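PDB 5L9G: periplasmic binding protein from Agrobacterium tumefaciens str. B6, which binds the opine mannopine in the periplasm and probably hands it to an ABC transporter for uptake. Local coordinates for residues L124-K130 with N239-N245; G151-W156 with V220-W226. One frame throughout, in Å; residues are numbered along the deposited sequence.

Contact 1 (L124-K130 with N239-N245)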
ATOM      1  N   LEU A 124      -0.585   2.350  -8.755  1.00 29.98           N
ATOM      2  CA  LEU A 124      -0.654   2.453 -10.206  1.00 28.11           C
ATOM      3  C   LEU A 124      -1.404   3.680 -10.719  1.00 31.37           C
ATOM      4  O   LEU A 124      -2.039   4.383  -9.942  1.00 29.77           O
ATOM      5  CB  LEU A 124      -1.278   1.124 -10.782  1.00 27.55           C
ATOM      6  CG  LEU A 124      -2.632   0.650 -10.183  1.00 30.44           C
ATOM      7  CD1 LEU A 124      -3.795   1.592 -10.569  1.00 31.07           C
ATOM      8  CD2 LEU A 124      -2.977  -0.754 -10.684  1.00 31.27           C
ATOM      9  N   ILE A 125      -1.366   3.884 -12.052  1.00 28.06           N
ATOM     10  CA  ILE A 125      -2.016   4.992 -12.762  1.00 26.96           C
ATOM     11  C   ILE A 125      -3.398   4.565 -13.225  1.00 30.48           C
ATOM     12  O   ILE A 125      -3.514   3.590 -13.955  1.00 29.60           O
ATOM     13  CB  ILE A 125      -1.157   5.399 -14.009  1.00 30.60           C
ATOM     14  CG1 ILE A 125       0.239   5.866 -13.594  1.00 31.80           C
ATOM     15  CG2 ILE A 125      -1.864   6.470 -14.904  1.00 31.23           C
ATOM     16  CD1 ILE A 125       1.300   5.708 -14.740  1.00 34.40           C
ATOM     17  N   ALA A 126      -4.412   5.363 -12.908  1.00 26.07           N
ATOM     18  CA  ALA A 126      -5.784   5.161 -13.395  1.00 26.79           C
ATOM     19  C   ALA A 126      -6.222   6.475 -14.018  1.00 30.14           C
ATOM     20  O   ALA A 126      -5.814   7.542 -13.545  1.00 29.72           O
ATOM     21  CB  ALA A 126      -6.727   4.807 -12.242  1.00 27.12           C
ATOM     22  N   TRP A 127      -7.046   6.408 -15.066  1.00 28.40           N
ATOM     23  CA  TRP A 127      -7.521   7.623 -15.711  1.00 28.60           C
ATOM     24  C   TRP A 127      -8.992   7.567 -16.019  1.00 30.92           C
ATOM     25  O   TRP A 127      -9.586   6.484 -16.164  1.00 28.85           O
ATOM     26  CB  TRP A 127      -6.704   7.961 -16.962  1.00 28.37           C
ATOM     27  CG  TRP A 127      -7.024   7.094 -18.149  1.00 29.54           C
ATOM     28  CD1 TRP A 127      -8.002   7.298 -19.081  1.00 32.18           C
ATOM     29  CD2 TRP A 127      -6.395   5.843 -18.491  1.00 30.43           C
ATOM     30  NE1 TRP A 127      -8.001   6.267 -20.002  1.00 32.41           N
ATOM     31  CE2 TRP A 127      -7.010   5.373 -19.674  1.00 34.58           C
ATOM     32  CE3 TRP A 127      -5.330   5.103 -17.941  1.00 32.17           C
ATOM     33  CZ2 TRP A 127      -6.601   4.188 -20.315  1.00 35.61           C
ATOM     34  CZ3 TRP A 127      -4.921   3.936 -18.577  1.00 34.84           C
ATOM     35  CH2 TRP A 127      -5.559   3.480 -19.741  1.00 35.88           C
ATOM     36  N   ASN A 128      -9.566   8.761 -16.155  1.00 28.55           N
ATOM     37  CA  ASN A 128     -10.967   8.966 -16.408  1.00 27.77           C
ATOM     38  C   ASN A 128     -11.232   8.772 -17.894  1.00 29.66           C
ATOM     39  O   ASN A 128     -10.734   9.558 -18.722  1.00 29.23           O
ATOM     40  CB  ASN A 128     -11.316  10.405 -15.986  1.00 30.87           C
ATOM     41  CG  ASN A 128     -12.779  10.680 -15.913  1.00 34.34           C
ATOM     42  OD1 ASN A 128     -13.590  10.093 -16.640  1.00 32.27           O
ATOM     43  ND2 ASN A 128     -13.144  11.583 -15.013  1.00 28.99           N
ATOM     44  N   LYS A 129     -12.041   7.741 -18.239  1.00 28.66           N
ATOM     45  CA  LYS A 129     -12.384   7.488 -19.650  1.00 28.83           C
ATOM     46  C   LYS A 129     -13.309   8.560 -20.265  1.00 33.60           C
ATOM     47  O   LYS A 129     -13.310   8.756 -21.485  1.00 33.46           O
ATOM     48  CB  LYS A 129     -12.959   6.069 -19.843  1.00 30.42           C
ATOM     49  CG  LYS A 129     -11.933   4.971 -19.541  1.00 34.04           C
ATOM     50  CD  LYS A 129     -12.576   3.577 -19.457  1.00 41.78           C
ATOM     51  CE  LYS A 129     -13.031   3.048 -20.784  1.00 47.51           C
ATOM     52  NZ  LYS A 129     -13.922   1.876 -20.601  1.00 48.12           N
ATOM     53  N   LYS A 130     -14.071   9.294 -19.423  1.00 28.10           N
ATOM     54  CA  LYS A 130     -14.884  10.392 -19.933  1.00 29.96           C
ATOM     55  C   LYS A 130     -13.918  11.496 -20.447  1.00 34.60           C
ATOM     56  O   LYS A 130     -14.132  12.055 -21.516  1.00 33.25           O
ATOM     57  CB  LYS A 130     -15.818  10.951 -18.851  1.00 32.73           C
ATOM     58  CG  LYS A 130     -16.729  12.058 -19.384  1.00 39.24           C
ATOM     59  CD  LYS A 130     -17.322  12.919 -18.278  1.00 51.27           C
ATOM     60  CE  LYS A 130     -17.641  14.326 -18.755  1.00 56.32           C
ATOM     61  NZ  LYS A 130     -18.471  14.330 -20.001  1.00 54.89           N
ATOM     62  N   ASN A 239     -16.242   5.043 -14.618  1.00 30.17           N
ATOM     63  CA  ASN A 239     -15.829   4.986 -16.012  1.00 31.48           C
ATOM     64  C   ASN A 239     -14.336   5.340 -16.105  1.00 33.65           C
ATOM     65  O   ASN A 239     -13.950   6.370 -16.695  1.00 32.04           O
ATOM     66  CB  ASN A 239     -16.690   5.924 -16.890  1.00 36.69           C
ATOM     67  CG  ASN A 239     -16.458   5.738 -18.367  1.00 46.94           C
ATOM     68  OD1 ASN A 239     -15.916   4.729 -18.808  1.00 41.64           O
ATOM     69  ND2 ASN A 239     -16.804   6.736 -19.165  1.00 47.27           N
ATOM     70  N   PHE A 240     -13.509   4.478 -15.469  1.00 29.68           N
ATOM     71  CA  PHE A 240     -12.068   4.615 -15.430  1.00 28.18           C
ATOM     72  C   PHE A 240     -11.395   3.389 -15.977  1.00 32.59           C
ATOM     73  O   PHE A 240     -11.990   2.305 -16.055  1.00 32.07           O
ATOM     74  CB  PHE A 240     -11.581   4.854 -13.987  1.00 27.69           C
ATOM     75  CG  PHE A 240     -11.565   6.305 -13.558  1.00 27.98           C
ATOM     76  CD1 PHE A 240     -12.737   7.068 -13.569  1.00 28.56           C
ATOM     77  CD2 PHE A 240     -10.392   6.899 -13.105  1.00 28.97           C
ATOM     78  CE1 PHE A 240     -12.724   8.409 -13.155  1.00 30.76           C
ATOM     79  CE2 PHE A 240     -10.383   8.242 -12.689  1.00 31.76           C
ATOM     80  CZ  PHE A 240     -11.553   8.984 -12.705  1.00 30.13           C
ATOM     81  N   ALA A 241     -10.141   3.563 -16.352  1.00 29.17           N
ATOM     82  CA  ALA A 241      -9.294   2.475 -16.825  1.00 29.09           C
ATOM     83  C   ALA A 241      -7.987   2.625 -16.092  1.00 30.57           C
ATOM     84  O   ALA A 241      -7.729   3.676 -15.495  1.00 28.86           O
ATOM     85  CB  ALA A 241      -9.071   2.564 -18.326  1.00 30.19           C
ATOM     86  N   TYR A 242      -7.177   1.571 -16.093  1.00 28.26           N
ATOM     87  CA  TYR A 242      -5.877   1.628 -15.431  1.00 28.11           C
ATOM     88  C   TYR A 242      -4.906   0.698 -16.096  1.00 31.53           C
ATOM     89  O   TYR A 242      -5.302  -0.120 -16.923  1.00 30.20           O
ATOM     90  CB  TYR A 242      -5.996   1.352 -13.919  1.00 28.67           C
ATOM     91  CG  TYR A 242      -6.407  -0.066 -13.555  1.00 30.92           C
ATOM     92  CD1 TYR A 242      -7.747  -0.414 -13.440  1.00 33.04           C
ATOM     93  CD2 TYR A 242      -5.452  -1.030 -13.236  1.00 31.89           C
ATOM     94  CE1 TYR A 242      -8.134  -1.688 -13.011  1.00 35.29           C
ATOM     95  CE2 TYR A 242      -5.823  -2.312 -12.807  1.00 33.60           C
ATOM     96  CZ  TYR A 242      -7.169  -2.637 -12.691  1.00 40.27           C
ATOM     97  OH  TYR A 242      -7.549  -3.904 -12.273  1.00 36.16           O
ATOM     98  N   THR A 243      -3.634   0.836 -15.746  1.00 29.69           N
ATOM     99  CA  THR A 243      -2.553  -0.001 -16.265  1.00 29.71           C
ATOM    100  C   THR A 243      -1.610  -0.354 -15.112  1.00 32.59           C
ATOM    101  O   THR A 243      -1.506   0.395 -14.141  1.00 31.68           O
ATOM    102  CB  THR A 243      -1.786   0.746 -17.398  1.00 34.86           C
ATOM    103  OG1 THR A 243      -0.720  -0.069 -17.841  1.00 36.43           O
ATOM    104  CG2 THR A 243      -1.191   2.090 -16.943  1.00 34.70           C
ATOM    105  N   PHE A 244      -0.875  -1.460 -15.253  1.00 30.42           N
ATOM    106  CA  PHE A 244       0.168  -1.809 -14.283  1.00 30.58           C
ATOM    107  C   PHE A 244       1.519  -1.246 -14.773  1.00 33.55           C
ATOM    108  O   PHE A 244       2.522  -1.392 -14.063  1.00 33.00           O
ATOM    109  CB  PHE A 244       0.277  -3.336 -14.102  1.00 32.91           C
ATOM    110  CG  PHE A 244      -0.832  -3.918 -13.249  1.00 33.18           C
ATOM    111  CD1 PHE A 244      -0.726  -3.943 -11.862  1.00 35.33           C
ATOM    112  CD2 PHE A 244      -1.970  -4.460 -13.835  1.00 33.16           C
ATOM    113  CE1 PHE A 244      -1.755  -4.489 -11.071  1.00 34.10           C
ATOM    114  CE2 PHE A 244      -2.995  -4.997 -13.048  1.00 34.54           C
ATOM    115  CZ  PHE A 244      -2.883  -5.009 -11.673  1.00 32.32           C
ATOM    116  N   ASN A 245       1.561  -0.633 -15.998  1.00 31.55           N
ATOM    117  CA  ASN A 245       2.822  -0.070 -16.512  1.00 32.07           C
ATOM    118  C   ASN A 245       3.331   1.024 -15.569  1.00 32.65           C
ATOM    119  O   ASN A 245       2.556   1.915 -15.206  1.00 31.07           O
ATOM    120  CB  ASN A 245       2.651   0.507 -17.922  1.00 34.73           C
ATOM    121  CG  ASN A 245       3.982   0.838 -18.550  1.00 53.69           C
ATOM    122  OD1 ASN A 245       4.846  -0.036 -18.719  1.00 50.74           O
ATOM    123  ND2 ASN A 245       4.228   2.121 -18.785  1.00 47.53           N
TER
HETATM  124  O   HOH W   1       0.550   2.121 -13.270  1.00 29.58           O

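Contact 2 (G151-W156 with V220-W226). With MO0 (mannopine), chain C.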
ATOM      1  N   GLY A 151      -5.387  18.118 -17.499  1.00 37.94           N
ATOM      2  CA  GLY A 151      -6.378  17.631 -16.554  1.00 36.57           C
ATOM      3  C   GLY A 151      -5.952  17.605 -15.105  1.00 39.38           C
ATOM      4  O   GLY A 151      -4.793  17.857 -14.762  1.00 38.49           O
ATOM      5  N   LYS A 152      -6.927  17.325 -14.254  1.00 35.69           N
ATOM      6  CA  LYS A 152      -6.784  17.271 -12.809  1.00 34.91           C
ATOM      7  C   LYS A 152      -6.145  15.959 -12.381  1.00 36.36           C
ATOM      8  O   LYS A 152      -6.676  14.887 -12.666  1.00 34.11           O
ATOM      9  CB  LYS A 152      -8.152  17.440 -12.128  1.00 36.71           C
ATOM     10  CG  LYS A 152      -8.829  18.785 -12.366  1.00 45.57           C
ATOM     11  CD  LYS A 152     -10.221  18.776 -11.723  1.00 53.94           C
ATOM     12  CE  LYS A 152     -11.086  19.933 -12.169  1.00 74.17           C
ATOM     13  NZ  LYS A 152     -10.654  21.227 -11.577  1.00 87.79           N
ATOM     14  N   ARG A 153      -4.998  16.055 -11.692  1.00 34.39           N
ATOM     15  CA  ARG A 153      -4.272  14.924 -11.118  1.00 32.49           C
ATOM     16  C   ARG A 153      -4.591  14.768  -9.625  1.00 36.18           C
ATOM     17  O   ARG A 153      -4.843  15.756  -8.939  1.00 36.46           O
ATOM     18  CB  ARG A 153      -2.758  15.164 -11.232  1.00 30.41           C
ATOM     19  CG  ARG A 153      -2.140  14.686 -12.569  1.00 32.35           C
ATOM     20  CD  ARG A 153      -2.046  15.772 -13.587  1.00 40.79           C
ATOM     21  NE  ARG A 153      -1.343  15.315 -14.789  1.00 34.84           N
ATOM     22  CZ  ARG A 153      -1.719  15.632 -16.021  1.00 44.38           C
ATOM     23  NH1 ARG A 153      -1.062  15.145 -17.065  1.00 32.58           N
ATOM     24  NH2 ARG A 153      -2.774  16.417 -16.221  1.00 36.47           N
ATOM     25  N   ALA A 154      -4.531  13.523  -9.117  1.00 32.71           N
ATOM     26  CA  ALA A 154      -4.638  13.270  -7.692  1.00 33.22           C
ATOM     27  C   ALA A 154      -3.505  12.342  -7.286  1.00 36.24           C
ATOM     28  O   ALA A 154      -3.231  11.348  -7.962  1.00 32.09           O
ATOM     29  CB  ALA A 154      -5.981  12.679  -7.329  1.00 33.46           C
ATOM     30  N   LEU A 155      -2.801  12.706  -6.210  1.00 36.40           N
ATOM     31  CA  LEU A 155      -1.673  11.933  -5.698  1.00 34.96           C
ATOM     32  C   LEU A 155      -1.898  11.747  -4.209  1.00 35.19           C
ATOM     33  O   LEU A 155      -2.683  12.476  -3.614  1.00 34.18           O
ATOM     34  CB  LEU A 155      -0.347  12.692  -5.904  1.00 36.58           C
ATOM     35  CG  LEU A 155       0.315  12.653  -7.285  1.00 41.96           C
ATOM     36  CD1 LEU A 155      -0.428  13.496  -8.256  1.00 43.07           C
ATOM     37  CD2 LEU A 155       1.750  13.238  -7.206  1.00 46.35           C
ATOM     38  N   TRP A 156      -1.211  10.771  -3.610  1.00 33.86           N
ATOM     39  CA  TRP A 156      -1.326  10.475  -2.182  1.00 35.24           C
ATOM     40  C   TRP A 156      -0.719  11.625  -1.357  1.00 38.18           C
ATOM     41  O   TRP A 156       0.200  12.307  -1.825  1.00 38.33           O
ATOM     42  CB  TRP A 156      -0.543   9.185  -1.885  1.00 34.09           C
ATOM     43  CG  TRP A 156      -0.838   8.523  -0.560  1.00 35.01           C
ATOM     44  CD1 TRP A 156      -1.924   8.723   0.254  1.00 37.90           C
ATOM     45  CD2 TRP A 156      -0.043   7.516   0.072  1.00 34.79           C
ATOM     46  NE1 TRP A 156      -1.835   7.918   1.368  1.00 37.83           N
ATOM     47  CE2 TRP A 156      -0.706   7.141   1.265  1.00 38.46           C
ATOM     48  CE3 TRP A 156       1.159   6.866  -0.270  1.00 35.23           C
ATOM     49  CZ2 TRP A 156      -0.198   6.159   2.125  1.00 38.14           C
ATOM     50  CZ3 TRP A 156       1.665   5.895   0.581  1.00 36.31           C
ATOM     51  CH2 TRP A 156       1.004   5.569   1.779  1.00 37.30           C
ATOM     52  N   VAL A 220     -11.631  13.589 -10.597  1.00 31.81           N
ATOM     53  CA  VAL A 220     -10.250  13.719 -11.070  1.00 32.29           C
ATOM     54  C   VAL A 220     -10.171  13.191 -12.490  1.00 33.38           C
ATOM     55  O   VAL A 220     -11.029  12.387 -12.884  1.00 32.24           O
ATOM     56  CB  VAL A 220      -9.214  13.021 -10.130  1.00 36.16           C
ATOM     57  CG1 VAL A 220      -9.247  13.633  -8.733  1.00 37.07           C
ATOM     58  CG2 VAL A 220      -9.421  11.504 -10.081  1.00 35.83           C
ATOM     59  N   ASP A 221      -9.118  13.574 -13.235  1.00 30.14           N
ATOM     60  CA  ASP A 221      -8.919  13.065 -14.597  1.00 29.25           C
ATOM     61  C   ASP A 221      -7.968  11.891 -14.607  1.00 31.88           C
ATOM     62  O   ASP A 221      -8.051  11.007 -15.450  1.00 30.48           O
ATOM     63  CB  ASP A 221      -8.489  14.189 -15.546  1.00 31.17           C
ATOM     64  CG  ASP A 221      -9.573  15.243 -15.673  1.00 37.31           C
ATOM     65  OD1 ASP A 221     -10.751  14.867 -15.879  1.00 34.30           O
ATOM     66  OD2 ASP A 221      -9.264  16.425 -15.489  1.00 37.27           O
ATOM     67  N   MET A 222      -7.035  11.887 -13.661  1.00 28.99           N
ATOM     68  CA  MET A 222      -6.079  10.784 -13.519  1.00 28.09           C
ATOM     69  C   MET A 222      -5.613  10.771 -12.080  1.00 31.41           C
ATOM     70  O   MET A 222      -5.663  11.804 -11.411  1.00 30.97           O
ATOM     71  CB  MET A 222      -4.909  10.876 -14.510  1.00 29.12           C
ATOM     72  CG  MET A 222      -4.108  12.173 -14.376  1.00 30.73           C
ATOM     73  SD  MET A 222      -2.755  12.184 -15.581  0.60 29.57           S
ATOM     74  CE  MET A 222      -3.614  12.710 -17.106  1.00 31.61           C
ATOM     75  N   ILE A 223      -5.173   9.601 -11.603  1.00 27.72           N
ATOM     76  CA  ILE A 223      -4.809   9.432 -10.188  1.00 27.62           C
ATOM     77  C   ILE A 223      -3.795   8.321 -10.055  1.00 31.06           C
ATOM     78  O   ILE A 223      -3.858   7.324 -10.783  1.00 29.68           O
ATOM     79  CB  ILE A 223      -6.105   9.127  -9.332  1.00 29.01           C
ATOM     80  CG1 ILE A 223      -5.818   8.940  -7.829  1.00 29.56           C
ATOM     81  CG2 ILE A 223      -6.913   7.899  -9.872  1.00 27.37           C
ATOM     82  CD1 ILE A 223      -7.100   8.898  -6.965  1.00 28.98           C
ATOM     83  N   ILE A 224      -2.868   8.495  -9.115  1.00 29.03           N
ATOM     84  CA  ILE A 224      -1.979   7.416  -8.719  1.00 29.65           C
ATOM     85  C   ILE A 224      -2.534   6.927  -7.387  1.00 31.26           C
ATOM     86  O   ILE A 224      -2.542   7.672  -6.396  1.00 30.74           O
ATOM     87  CB  ILE A 224      -0.484   7.793  -8.607  1.00 33.71           C
ATOM     88  CG1 ILE A 224       0.069   8.308  -9.957  1.00 33.25           C
ATOM     89  CG2 ILE A 224       0.305   6.548  -8.120  1.00 34.57           C
ATOM     90  CD1 ILE A 224       1.399   9.078  -9.835  1.00 32.97           C
ATOM     91  N   THR A 225      -3.026   5.687  -7.371  1.00 28.38           N
ATOM     92  CA  THR A 225      -3.550   5.086  -6.133  1.00 27.96           C
ATOM     93  C   THR A 225      -3.408   3.546  -6.220  1.00 30.79           C
ATOM     94  O   THR A 225      -2.802   3.013  -7.154  1.00 31.40           O
ATOM     95  CB  THR A 225      -4.979   5.617  -5.775  1.00 29.63           C
ATOM     96  OG1 THR A 225      -5.339   5.211  -4.442  1.00 32.37           O
ATOM     97  CG2 THR A 225      -6.050   5.164  -6.779  1.00 28.50           C
ATOM     98  N   TRP A 226      -3.965   2.858  -5.233  1.00 29.50           N
ATOM     99  CA  TRP A 226      -3.834   1.414  -5.073  1.00 30.18           C
ATOM    100  C   TRP A 226      -4.835   0.643  -5.940  1.00 31.44           C
ATOM    101  O   TRP A 226      -6.006   1.007  -6.016  1.00 29.22           O
ATOM    102  CB  TRP A 226      -3.894   1.074  -3.566  1.00 29.01           C
ATOM    103  CG  TRP A 226      -2.879   1.898  -2.795  1.00 29.33           C
ATOM    104  CD1 TRP A 226      -1.541   1.992  -3.058  1.00 31.90           C
ATOM    105  CD2 TRP A 226      -3.114   2.677  -1.611  1.00 30.26           C
ATOM    106  NE1 TRP A 226      -0.929   2.822  -2.136  1.00 32.54           N
ATOM    107  CE2 TRP A 226      -1.866   3.225  -1.212  1.00 33.63           C
ATOM    108  CE3 TRP A 226      -4.261   2.979  -0.849  1.00 31.64           C
ATOM    109  CZ2 TRP A 226      -1.739   4.082  -0.117  1.00 34.09           C
ATOM    110  CZ3 TRP A 226      -4.118   3.751   0.300  1.00 33.41           C
ATOM    111  CH2 TRP A 226      -2.872   4.301   0.655  1.00 34.77           C
TER
HETATM  112  OAB MO0 C 401       2.043   1.852   6.870  1.00 37.00           O
HETATM  113  CAF MO0 C 401       0.928   2.667   7.108  1.00 37.76           C
HETATM  114  CAG MO0 C 401       0.086   2.908   5.868  1.00 35.67           C
HETATM  115  OAC MO0 C 401       0.560   4.014   5.183  1.00 36.39           O
HETATM  116  CAH MO0 C 401      -0.115   1.690   5.000  1.00 36.53           C
HETATM  117  OAM MO0 C 401      -0.639   0.634   5.717  1.00 36.67           O
HETATM  118  CAI MO0 C 401      -0.912   1.923   3.716  1.00 33.31           C
HETATM  119  OAD MO0 C 401      -2.211   2.344   4.002  1.00 35.73           O
HETATM  120  CAJ MO0 C 401      -0.871   0.737   2.796  1.00 33.25           C
HETATM  121  OAE MO0 C 401       0.459   0.455   2.465  1.00 37.76           O
HETATM  122  CAK MO0 C 401      -1.747   0.869   1.541  1.00 29.10           C
HETATM  123  N   MO0 C 401      -2.588  -0.329   1.418  1.00 29.28           N
HETATM  124  CA  MO0 C 401      -3.297  -0.402   0.117  1.00 28.88           C
HETATM  125  C   MO0 C 401      -4.744  -0.009   0.292  1.00 33.73           C
HETATM  126  O   MO0 C 401      -5.128   0.446   1.391  1.00 31.54           O
HETATM  127  CB  MO0 C 401      -3.178  -1.751  -0.551  1.00 31.10           C
HETATM  128  CG  MO0 C 401      -4.077  -2.797   0.072  1.00 32.04           C
HETATM  129  CD  MO0 C 401      -3.639  -4.193  -0.202  1.00 33.36           C
HETATM  130  OE1 MO0 C 401      -4.300  -4.897  -1.218  1.00 29.25           O
HETATM  131  NE2 MO0 C 401      -2.734  -4.767   0.425  1.00 35.97           N
HETATM  132  OXT MO0 C 401      -5.568  -0.068  -0.675  1.00 30.26           O

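Contact 1 (L124-K130 with N239-N245)
A126 and Y242 face each other as a non-hydrogen-bonded antiparallel pair, their CB atoms 3.9 Å apart, and V230 of helix 227-235 packs on both. Beside them, L124 CD2 comes up obliquely to the phenol ring, 3.6 Å from Y242 CD2, and the same methyl makes a CH-pi contact over one face of F244. On the other side of the sheet the W127 indole bends back across the partner strand, a course set by a chi1 of 76° that puts CG between the backbone N and C. A241 CB thus comes to rest over the six-membered ring, 3.8 Å from its centroid, again CH-pi. Back on the face of A126 and Y242, N128 CA stands over the centre of the F240 ring, 3.6 Å from the centroid, the N128 amide plane turned 29° from the ring. The strands belong to 115-128 and 240-256, consistent with the pair of long strands that joins the two lobes in many periplasmic binding proteins. Between W127 and A241 the backbone bonds run both ways, with W127 N to A241 O at 2.8 Å. At the I125 end, a water accepts from I125 N and donates to T243 O and N245 O. At the far end K129 N binds N239 O (2.8 Å), while N128 OD1 caps helix 129-132 by accepting from K130 N (2.9 Å), its ND2 donating to V220 O.

Contact 2 (G151-W156 with V220-W226)
Two hydrogen bonds join K152 and D221. K152 N meets D221 OD2 on the anti side of the carboxylate at 2.8 Å, and K152 O accepts from D221 N and also from M222 N, the latter the longer at 3.2 Å. D221 OD1 is taken by T131. Farther along, I224 N binds A154 O at 3.1 Å, and a weak bond joins A154 N to M222 O. Among the side chains, R153 and M222 run side by side, with the M222 sulfur 3.4 Å above the guanidinium plane; a bend at chi3 (81°) brings M222 CE to the guanidinium as well. Bonds from R153 to the carbonyls of G151, F149 and F143 hold that plane in place. On the opposite face of the sheet A154 CB touches V220 CG1 and I223 CG1. The aromatic pair is T-shaped: the edge of W226 points at the face of W156, planes 79° apart and six-membered centroids 4.8 Å apart. Mannopine covers one face of W226, its C atom 3.2 Å from W226 CE3, and OAC lies at the edge of W156. Parallel strands presenting ligand-binding side chains at their C-terminal ends are characteristic of periplasmic binding protein lobes; here they form an aromatic wall of the mannopine pocket.

Strand 115-128 of contact 1 and strand 222-226 of contact 2 are neighbours in one sheet, so the antiparallel contact 1 and the parallel contact 2 are separated by one further antiparallel step, in the strand order 240-256, 115-128, 222-226, 153-156. Backbone bonds join them directly: N128 N lies 2.8 Å from D221 O, and L124 N is equally close to T225 O. Contact 1 is only partly buried, with exposed residues and a helix cap at one end and a bridging water at the other. Contact 2 is largely buried, with 153-156 flanked on its far side by strand 201-205. Their aromatics differ accordingly: those of contact 1 pack against aliphatic carbons, whereas the tryptophans of contact 2 meet each other and the ligand.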